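Local coordinates for ethyl acetate hydrolase (Pseudomonas veronii, PDB 5EFZ), which hydrolyses ethyl acetate to ethanol and acetate, a step in the bacterial breakdown of short-chain methyl ketones such as 2-butanone, at residues A[132-136]-A[137-141]; A[126-129]-A[130-133]; A[312-315]-A[316-319]; A[191-194]-A[195-198]. All coordinates share one frame; numbering follows the deposited sequence.

The four contacts are local, each made within a single helical stretch of the alpha/beta-hydrolase fold. Along the chain contact 2 comes first, then contacts 1, 4 and 3. Contacts 2 and 1 are successive parts of helix 124-139, share His132 and Thr133, and have centres about 10 Å apart; the helix packs against the central sheet. Contact 4 lies late in helix 182-196, in the helical insertion between strands 170-174 and 296-300, its centre about 37 Å from that of contact 1 and on the opposite side of the chain's centre. Contact 3 lies late in helix 310-317, between strands 296-300 and 324-325. Contacts 3 and 4, centres about 32 Å apart, both touch the second subunit.

Contact 1: A[132-136]-A[137-141]; sequences HTLLT and EYFGI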
loop_
_atom_site.group_PDB
_atom_site.type_symbol
_atom_site.label_atom_id
_atom_site.label_comp_id
_atom_site.label_asym_id
_atom_site.label_seq_id
_atom_site.Cartn_x
_atom_site.Cartn_y
_atom_site.Cartn_z
ATOM N N HIS A 132 -31.075 -10.321 9.299
ATOM C CA HIS A 132 -32.314 -10.842 8.739
ATOM C C HIS A 132 -33.305 -11.193 9.855
ATOM O O HIS A 132 -34.519 -10.946 9.729
ATOM C CB HIS A 132 -32.021 -12.050 7.862
ATOM C CG HIS A 132 -33.252 -12.672 7.272
ATOM N ND1 HIS A 132 -33.870 -13.765 7.832
ATOM C CD2 HIS A 132 -33.965 -12.368 6.161
ATOM C CE1 HIS A 132 -34.925 -14.099 7.108
ATOM N NE2 HIS A 132 -35.008 -13.265 6.088
ATOM N N THR A 133 -32.810 -11.758 10.950
ATOM C CA THR A 133 -33.697 -12.104 12.072
ATOM C C THR A 133 -34.252 -10.832 12.700
ATOM O O THR A 133 -35.428 -10.753 13.042
ATOM C CB THR A 133 -32.957 -12.941 13.152
ATOM O OG1 THR A 133 -32.671 -14.226 12.596
ATOM C CG2 THR A 133 -33.837 -13.113 14.409
ATOM N N LEU A 134 -33.385 -9.829 12.827
ATOM C CA LEU A 134 -33.784 -8.536 13.359
ATOM C C LEU A 134 -34.917 -7.938 12.528
ATOM O O LEU A 134 -35.949 -7.512 13.055
ATOM C CB LEU A 134 -32.578 -7.587 13.358
ATOM C CG LEU A 134 -32.907 -6.136 13.724
ATOM C CD1 LEU A 134 -33.197 -5.992 15.205
ATOM C CD2 LEU A 134 -31.747 -5.228 13.278
ATOM N N LEU A 135 -34.723 -7.911 11.217
ATOM C CA LEU A 135 -35.706 -7.248 10.349
ATOM C C LEU A 135 -37.042 -7.971 10.349
ATOM O O LEU A 135 -38.091 -7.345 10.482
ATOM C CB LEU A 135 -35.154 -7.138 8.923
ATOM C CG LEU A 135 -33.962 -6.163 8.788
ATOM C CD1 LEU A 135 -33.292 -6.363 7.426
ATOM C CD2 LEU A 135 -34.407 -4.705 8.937
ATOM N N THR A 136 -37.028 -9.288 10.202
ATOM C CA THR A 136 -38.314 -10.001 10.092
ATOM C C THR A 136 -39.018 -10.149 11.434
ATOM O O THR A 136 -40.218 -9.951 11.526
ATOM C CB THR A 136 -38.130 -11.392 9.483
ATOM O OG1 THR A 136 -37.167 -12.119 10.259
ATOM C CG2 THR A 136 -37.634 -11.268 8.029
ATOM N N GLU A 137 -38.271 -10.498 12.483
ATOM C CA GLU A 137 -38.877 -10.836 13.758
ATOM C C GLU A 137 -39.109 -9.631 14.660
ATOM O O GLU A 137 -40.062 -9.612 15.414
ATOM C CB GLU A 137 -38.020 -11.866 14.499
ATOM C CG GLU A 137 -37.835 -13.154 13.711
ATOM C CD GLU A 137 -39.156 -13.704 13.190
ATOM O OE1 GLU A 137 -39.972 -14.158 14.020
ATOM O OE2 GLU A 137 -39.384 -13.675 11.956
ATOM N N TYR A 138 -38.262 -8.621 14.585
ATOM C CA TYR A 138 -38.437 -7.445 15.444
ATOM C C TYR A 138 -39.190 -6.339 14.729
ATOM O O TYR A 138 -40.135 -5.790 15.273
ATOM C CB TYR A 138 -37.078 -6.928 15.959
ATOM C CG TYR A 138 -37.217 -5.694 16.841
ATOM C CD1 TYR A 138 -37.539 -5.807 18.199
ATOM C CD2 TYR A 138 -37.067 -4.419 16.310
ATOM C CE1 TYR A 138 -37.687 -4.677 19.001
ATOM C CE2 TYR A 138 -37.213 -3.289 17.098
ATOM C CZ TYR A 138 -37.520 -3.422 18.441
ATOM O OH TYR A 138 -37.656 -2.290 19.210
ATOM N N PHE A 139 -38.821 -6.032 13.488
ATOM C CA PHE A 139 -39.498 -4.951 12.778
ATOM C C PHE A 139 -40.688 -5.397 11.910
ATOM O O PHE A 139 -41.505 -4.559 11.518
ATOM C CB PHE A 139 -38.511 -4.210 11.878
ATOM C CG PHE A 139 -37.480 -3.400 12.610
ATOM C CD1 PHE A 139 -37.799 -2.178 13.169
ATOM C CD2 PHE A 139 -36.173 -3.859 12.706
ATOM C CE1 PHE A 139 -36.850 -1.427 13.834
ATOM C CE2 PHE A 139 -35.201 -3.116 13.371
ATOM C CZ PHE A 139 -35.535 -1.902 13.950
ATOM N N GLY A 140 -40.780 -6.689 11.576
ATOM C CA GLY A 140 -41.868 -7.167 10.732
ATOM C C GLY A 140 -41.643 -6.799 9.273
ATOM O O GLY A 140 -42.570 -6.781 8.449
ATOM N N ILE A 141 -40.392 -6.529 8.939
ATOM C CA ILE A 141 -40.018 -6.153 7.568
ATOM C C ILE A 141 -39.741 -7.419 6.741
ATOM O O ILE A 141 -39.030 -8.322 7.197
ATOM C CB ILE A 141 -38.792 -5.222 7.589
ATOM C CG1 ILE A 141 -39.181 -3.870 8.194
ATOM C CG2 ILE A 141 -38.177 -5.037 6.181
ATOM C CD1 ILE A 141 -37.951 -3.016 8.568
#
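Leu134 and Phe139 lie side by side and point the same way, Leu134 CG 3.8 Å from Phe139 CE2, where helix 124-139 of this alpha/beta-hydrolase fold widens into a pi-type turn. The leucine reaches the ring because its CG stands anti to the backbone N (chi1 172°), which also lays CD1 beside Tyr138 CB. Tyr138 in turn holds its CD2 3.5 Å above the plane of the Phe139 ring, over the centre, while Phe139 CD2 meets the tyrosine ring at its edge. Wider winding shows in the backbone: Leu134 O accepts from Tyr138 N at 3.0 Å and from Phe139 N at 3.3 Å. Gly140, with phi at 76°, then lets the chain turn so that Ile141 N donates to Leu135 O, 2.9 Å away and six residues back. The side chains of these two cross obliquely, Leu135 CD2 lying 3.9 Å from Ile141 CD1, and both rest on Ile94 of strand 92-96; Phe139 is set against Val50 of strand 45-51. On the outer flank, the single proton of Thr136 OG1 has two acceptors in range, His132 O at 2.9 Å and Glu137 OE2 at 3.2 Å.

Contact 2: A[126-129]-A[130-133]; sequences DDVS and AQHT
Gln131 spreads its carboxamide over the carbonyl of Asp127, with Asp127 O under one face of the amide, 3.3 Å from Gln131 CD. Both ends of this flat group are bonded: OE1 accepts from the indole NE1 of Trp160, and NE2 donates to OE1 of Gln156 as well as to a water 3.0 Å away. That water donates in turn to Asp127 OD1 at 2.8 Å, bridging the two side chains one turn apart. The Asp127 carboxylate is held besides by Ile99 N at OD1 and by a salt bridge from OD2 to Lys272. As for the His132 ring, Thr136 CG2 sits over one face near the rim, Tyr164 stacks on the ring and Phe167 meets it edge-to-face. All this hangs on a regular turn of alpha-helix in helix 124-139, exemplified by the bond from Gln131 N to Asp127 O (2.8 Å, 165° at the hydrogen). In the alpha/beta-hydrolase fold the helix packs beside helix 152-163, which follows Ser151, the inferred nucleophile. Gln131 leans back toward the preceding turn, CG anti to its own carbonyl carbon (chi1 -71°). A second water donates to Ser129 O at 3.0 Å and is also bonded to His132 ND1 and Thr133 OG1, each 3.0 Å from it.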
loop_
_atom_site.group_PDB
_atom_site.type_symbol
_atom_site.label_atom_id
_atom_site.label_comp_id
_atom_site.label_asym_id
_atom_site.label_seq_id
_atom_site.Cartn_x
_atom_site.Cartn_y
_atom_site.Cartn_z
ATOM N N ASP A 126 -22.690 -14.448 9.462
ATOM C CA ASP A 126 -23.332 -14.382 10.775
ATOM C C ASP A 126 -24.017 -13.030 10.972
ATOM O O ASP A 126 -25.135 -12.988 11.450
ATOM C CB ASP A 126 -22.304 -14.635 11.902
ATOM C CG ASP A 126 -21.660 -16.022 11.811
ATOM O OD1 ASP A 126 -22.396 -17.019 11.601
ATOM O OD2 ASP A 126 -20.409 -16.120 11.959
ATOM N N ASP A 127 -23.352 -11.923 10.621
ATOM C CA ASP A 127 -24.011 -10.612 10.640
ATOM C C ASP A 127 -25.296 -10.572 9.813
ATOM O O ASP A 127 -26.340 -10.056 10.253
ATOM C CB ASP A 127 -23.068 -9.531 10.116
ATOM C CG ASP A 127 -22.022 -9.121 11.158
ATOM O OD1 ASP A 127 -22.410 -8.528 12.183
ATOM O OD2 ASP A 127 -20.816 -9.367 10.942
ATOM N N VAL A 128 -25.230 -11.111 8.606
ATOM C CA VAL A 128 -26.396 -11.027 7.706
ATOM C C VAL A 128 -27.543 -11.871 8.234
ATOM O O VAL A 128 -28.711 -11.459 8.193
ATOM C CB VAL A 128 -25.980 -11.415 6.277
ATOM C CG1 VAL A 128 -27.211 -11.528 5.313
ATOM C CG2 VAL A 128 -25.002 -10.320 5.757
ATOM N N SER A 129 -27.222 -13.042 8.773
ATOM C CA SER A 129 -28.269 -13.873 9.376
ATOM C C SER A 129 -28.913 -13.172 10.581
ATOM O O SER A 129 -30.148 -13.157 10.717
ATOM C CB SER A 129 -27.704 -15.242 9.777
ATOM O OG SER A 129 -28.705 -16.012 10.435
ATOM N N ALA A 130 -28.080 -12.579 11.441
ATOM C CA ALA A 130 -28.585 -11.813 12.575
ATOM C C ALA A 130 -29.444 -10.622 12.136
ATOM O O ALA A 130 -30.515 -10.376 12.711
ATOM C CB ALA A 130 -27.413 -11.321 13.462
ATOM N N GLN A 131 -28.975 -9.884 11.141
ATOM C CA GLN A 131 -29.754 -8.761 10.581
ATOM C C GLN A 131 -31.095 -9.205 10.005
ATOM O O GLN A 131 -32.129 -8.523 10.148
ATOM C CB GLN A 131 -28.939 -8.038 9.507
ATOM C CG GLN A 131 -27.749 -7.236 10.096
ATOM C CD GLN A 131 -26.665 -6.958 9.074
ATOM O OE1 GLN A 131 -26.875 -7.115 7.876
ATOM N NE2 GLN A 131 -25.468 -6.584 9.557
ATOM N N HIS A 132 -31.075 -10.321 9.299
ATOM C CA HIS A 132 -32.314 -10.842 8.739
ATOM C C HIS A 132 -33.305 -11.193 9.855
ATOM O O HIS A 132 -34.519 -10.946 9.729
ATOM C CB HIS A 132 -32.021 -12.050 7.862
ATOM C CG HIS A 132 -33.252 -12.672 7.272
ATOM N ND1 HIS A 132 -33.870 -13.765 7.832
ATOM C CD2 HIS A 132 -33.965 -12.368 6.161
ATOM C CE1 HIS A 132 -34.925 -14.099 7.108
ATOM N NE2 HIS A 132 -35.008 -13.265 6.088
ATOM N N THR A 133 -32.810 -11.758 10.950
ATOM C CA THR A 133 -33.697 -12.104 12.072
ATOM C C THR A 133 -34.252 -10.832 12.700
ATOM O O THR A 133 -35.428 -10.753 13.042
ATOM C CB THR A 133 -32.957 -12.941 13.152
ATOM O OG1 THR A 133 -32.671 -14.226 12.596
ATOM C CG2 THR A 133 -33.837 -13.113 14.409
HETATM O O HOH W 1 -24.669 -6.874 12.435
HETATM O O HOH W 2 -32.174 -15.177 9.829
#

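Contact 3: A[312-315]-A[316-319]; sequences DCLS and EQKM. With EDO (1,2-ethanediol), chain M; EDO (1,2-ethanediol), chain H.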
loop_
_atom_site.group_PDB
_atom_site.type_symbol
_atom_site.label_atom_id
_atom_site.label_comp_id
_atom_site.label_asym_id
_atom_site.label_seq_id
_atom_site.Cartn_x
_atom_site.Cartn_y
_atom_site.Cartn_z
ATOM N N ASP A 312 -10.649 -5.075 -9.354
ATOM C CA ASP A 312 -11.258 -6.097 -8.485
ATOM C C ASP A 312 -12.786 -6.065 -8.610
ATOM O O ASP A 312 -13.434 -7.103 -8.788
ATOM C CB ASP A 312 -10.913 -5.889 -7.010
ATOM C CG ASP A 312 -9.448 -6.232 -6.657
ATOM O OD1 ASP A 312 -8.784 -7.026 -7.375
ATOM O OD2 ASP A 312 -8.966 -5.675 -5.644
ATOM N N CYS A 313 -13.357 -4.866 -8.548
ATOM C CA CYS A 313 -14.811 -4.760 -8.469
ATOM C C CYS A 313 -15.402 -4.944 -9.844
ATOM O O CYS A 313 -16.496 -5.477 -9.962
ATOM C CB CYS A 313 -15.257 -3.422 -7.873
ATOM S SG CYS A 313 -14.651 -3.229 -6.161
ATOM N N LEU A 314 -14.686 -4.494 -10.866
ATOM C CA LEU A 314 -15.183 -4.699 -12.222
ATOM C C LEU A 314 -15.320 -6.207 -12.524
ATOM O O LEU A 314 -16.294 -6.642 -13.159
ATOM C CB LEU A 314 -14.263 -4.013 -13.227
ATOM C CG LEU A 314 -14.664 -4.171 -14.701
ATOM C CD1 LEU A 314 -16.087 -3.624 -14.968
ATOM C CD2 LEU A 314 -13.636 -3.527 -15.602
ATOM N N SER A 315 -14.350 -7.014 -12.072
ATOM C CA SER A 315 -14.365 -8.433 -12.413
ATOM C C SER A 315 -15.575 -9.117 -11.787
ATOM O O SER A 315 -16.128 -10.050 -12.380
ATOM C CB SER A 315 -13.075 -9.139 -11.984
ATOM O OG SER A 315 -12.975 -9.192 -10.577
ATOM N N GLU A 316 -16.002 -8.641 -10.625
ATOM C CA GLU A 316 -17.214 -9.174 -9.969
ATOM C C GLU A 316 -18.496 -8.630 -10.631
ATOM O O GLU A 316 -19.477 -9.366 -10.814
ATOM C CB GLU A 316 -17.221 -8.836 -8.482
ATOM C CG GLU A 316 -16.084 -9.537 -7.713
ATOM C CD GLU A 316 -16.142 -9.353 -6.198
ATOM O OE1 GLU A 316 -16.780 -8.384 -5.681
ATOM O OE2 GLU A 316 -15.543 -10.212 -5.518
ATOM N N GLN A 317 -18.487 -7.349 -10.984
ATOM C CA GLN A 317 -19.683 -6.746 -11.585
ATOM C C GLN A 317 -20.093 -7.476 -12.866
ATOM O O GLN A 317 -21.285 -7.663 -13.145
ATOM C CB GLN A 317 -19.468 -5.258 -11.873
ATOM C CG GLN A 317 -20.750 -4.566 -12.391
ATOM C CD GLN A 317 -20.842 -4.587 -13.920
ATOM O OE1 GLN A 317 -19.813 -4.569 -14.606
ATOM N NE2 GLN A 317 -22.080 -4.592 -14.459
ATOM N N LYS A 318 -19.101 -7.931 -13.619
ATOM C CA LYS A 318 -19.361 -8.651 -14.859
ATOM C C LYS A 318 -20.133 -9.929 -14.637
ATOM O O LYS A 318 -20.736 -10.442 -15.570
ATOM C CB LYS A 318 -18.042 -8.954 -15.573
ATOM C CG LYS A 318 -17.363 -7.703 -16.129
ATOM C CD LYS A 318 -16.108 -8.081 -16.905
ATOM C CE LYS A 318 -15.343 -6.862 -17.393
ATOM N NZ LYS A 318 -13.988 -7.308 -17.869
ATOM N N MET A 319 -20.117 -10.445 -13.406
ATOM C CA MET A 319 -20.796 -11.699 -13.059
ATOM C C MET A 319 -22.181 -11.507 -12.410
ATOM O O MET A 319 -22.872 -12.484 -12.091
ATOM C CB MET A 319 -19.913 -12.537 -12.113
ATOM C CG MET A 319 -18.648 -13.088 -12.776
ATOM S SD MET A 319 -17.658 -14.010 -11.575
ATOM C CE MET A 319 -16.343 -14.623 -12.623
HETATM C C1 EDO M . -11.872 -9.626 -6.102
HETATM O O1 EDO M . -11.353 -10.390 -5.021
HETATM C C2 EDO M . -12.527 -10.577 -7.100
HETATM O O2 EDO M . -13.423 -11.478 -6.429
HETATM C C1 EDO H . -11.537 -6.991 -14.933
HETATM O O1 EDO H . -12.488 -7.841 -15.598
HETATM C C2 EDO H . -10.715 -6.226 -15.967
HETATM O O2 EDO H . -10.127 -5.071 -15.339
#
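Asp312 O lies 3.5 Å from Glu316 N, long for the regular helical bond, and takes a side-chain hydroxyl instead: Ser315 OG donates to it at 2.8 Å. The hydroxyl gets there by standing in the crowded position between its own N and carbonyl carbon (chi1 68°). Glu316 N makes a weak bond to Cys313 O, while Gln317 N donates to the same Cys313 O at 2.9 Å. This is the C-terminal part of helix 310-317, the crossover between strands 296-300 and 324-325; Cys313 lies about 7 Å, side chain to side chain, from Asp305, an inferred active-site residue. Across this turn Lys318 CE packs 3.9 Å from Leu314 CG, and Lys318 NZ donates to O1 of a 1,2-ethanediol at 2.8 Å. Glu316 extends the other way: OE1 accepts from Ala178 N, and OE2 from Arg179 N and from O2 of a second diol, 2.6 Å away, a probable crystallisation additive. Were a leucine to stand at Glu316, the amides of Ala178 and Arg179 would probably lose their acceptors and the 177-179 loop its tie to this helix. Two backbone amides converging on a buried carboxylate are consistent with a charged Glu316.

Contact 4: A[191-194]-A[195-198]; sequences LIEA and ITTD. With EDO (1,2-ethanediol), chain J.
Thr197 grips Glu193 O twice, near the C-terminal end of helix 182-196 in the helical insertion that caps the core of this alpha/beta-hydrolase fold. Its OG1 donates to Glu193 O at 2.6 Å and its backbone N to the same oxygen at 2.9 Å, so one carbonyl serves both ends of the residue. This double grip needs the hydroxyl turned back over the helix, with OG1 between the backbone N and the carbonyl carbon (chi1 58°), which leaves CG2 anti to the carbonyl carbon; the methyl also lies close to the oxygen, Thr197 CG2 being 3.2 Å from Glu193 O. Replacing Thr197 by a valine would probably leave Glu193 O with the backbone amide alone and the last turn less firmly closed. One residue earlier, Thr196 N donates to Ile192 O at 2.9 Å in the carbonyl plane, and the methyls of this pair meet, Thr196 CG2 lying 3.8 Å from Ile192 CG2. Ala194 O, buried by the turn, has no partner in the model. Further out, Ile192 packs on Leu267 and Ala270 of helix 263-274, and Leu191 O accepts from His219 ND1. The second subunit adds a salt bridge from its Lys221 to Glu193 OE1, and its Arg218 packs on Thr197. Past the helix, Asp198 fixes the departing chain through OD1 to Ala200 N and OD2 to Gly215 N. A 1,2-ethanediol lies by the turn, its O1 2.6 Å from Thr196 O and equally 2.6 Å from Asp198 O, with one proton for the two.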
loop_
_atom_site.group_PDB
_atom_site.type_symbol
_atom_site.label_atom_id
_atom_site.label_comp_id
_atom_site.label_asym_id
_atom_site.label_seq_id
_atom_site.Cartn_x
_atom_site.Cartn_y
_atom_site.Cartn_z
ATOM N N LEU A 191 -2.068 -5.615 9.210
ATOM C CA LEU A 191 -2.777 -4.752 10.189
ATOM C C LEU A 191 -2.968 -5.441 11.526
ATOM O O LEU A 191 -2.872 -4.810 12.591
ATOM C CB LEU A 191 -4.140 -4.338 9.667
ATOM C CG LEU A 191 -4.229 -3.263 8.591
ATOM C CD1 LEU A 191 -5.713 -3.176 8.138
ATOM C CD2 LEU A 191 -3.718 -1.901 9.128
ATOM N N ILE A 192 -3.339 -6.714 11.465
ATOM C CA ILE A 192 -3.512 -7.511 12.691
ATOM C C ILE A 192 -2.185 -7.622 13.442
ATOM O O ILE A 192 -2.123 -7.446 14.673
ATOM C CB ILE A 192 -4.051 -8.920 12.371
ATOM C CG1 ILE A 192 -5.539 -8.821 11.936
ATOM C CG2 ILE A 192 -3.891 -9.873 13.580
ATOM C CD1 ILE A 192 -6.100 -10.117 11.245
ATOM N N GLU A 193 -1.115 -7.908 12.712
ATOM C CA GLU A 193 0.168 -8.116 13.391
ATOM C C GLU A 193 0.687 -6.822 14.018
ATOM O O GLU A 193 1.431 -6.864 14.999
ATOM C CB GLU A 193 1.182 -8.728 12.425
ATOM C CG GLU A 193 0.809 -10.192 12.143
ATOM C CD GLU A 193 1.633 -10.870 11.072
ATOM O OE1 GLU A 193 2.381 -10.176 10.338
ATOM O OE2 GLU A 193 1.505 -12.121 10.961
ATOM N N ALA A 194 0.310 -5.678 13.464
ATOM C CA ALA A 194 0.718 -4.406 14.067
ATOM C C ALA A 194 0.244 -4.346 15.527
ATOM O O ALA A 194 0.933 -3.846 16.423
ATOM C CB ALA A 194 0.143 -3.246 13.279
ATOM N N ILE A 195 -0.950 -4.878 15.753
ATOM C CA ILE A 195 -1.510 -4.938 17.080
ATOM C C ILE A 195 -0.952 -6.109 17.873
ATOM O O ILE A 195 -0.507 -5.919 19.004
ATOM C CB ILE A 195 -3.023 -5.055 17.021
ATOM C CG1 ILE A 195 -3.593 -3.723 16.519
ATOM C CG2 ILE A 195 -3.584 -5.410 18.395
ATOM C CD1 ILE A 195 -5.096 -3.803 16.216
ATOM N N THR A 196 -0.959 -7.314 17.299
ATOM C CA THR A 196 -0.657 -8.496 18.123
ATOM C C THR A 196 0.816 -8.609 18.477
ATOM O O THR A 196 1.174 -9.264 19.480
ATOM C CB THR A 196 -1.096 -9.814 17.454
ATOM O OG1 THR A 196 -0.338 -10.023 16.262
ATOM C CG2 THR A 196 -2.610 -9.812 17.121
ATOM N N THR A 197 1.685 -7.953 17.712
ATOM C CA THR A 197 3.109 -7.990 18.074
ATOM C C THR A 197 3.522 -6.983 19.171
ATOM O O THR A 197 4.667 -6.983 19.620
ATOM C CB THR A 197 4.002 -7.737 16.859
ATOM O OG1 THR A 197 3.672 -6.464 16.291
ATOM C CG2 THR A 197 3.791 -8.830 15.821
ATOM N N ASP A 198 2.612 -6.103 19.565
ATOM C CA ASP A 198 2.847 -5.225 20.708
ATOM C C ASP A 198 2.858 -6.092 21.965
ATOM O O ASP A 198 1.856 -6.755 22.252
ATOM C CB ASP A 198 1.733 -4.166 20.767
ATOM C CG ASP A 198 1.968 -3.106 21.836
ATOM O OD1 ASP A 198 2.854 -3.287 22.689
ATOM O OD2 ASP A 198 1.236 -2.089 21.814
HETATM C C1 EDO J . 2.340 -10.314 22.743
HETATM O O1 EDO J . 2.253 -9.240 21.801
HETATM C C2 EDO J . 0.955 -10.683 23.246
HETATM O O2 EDO J . 0.468 -11.773 22.458
#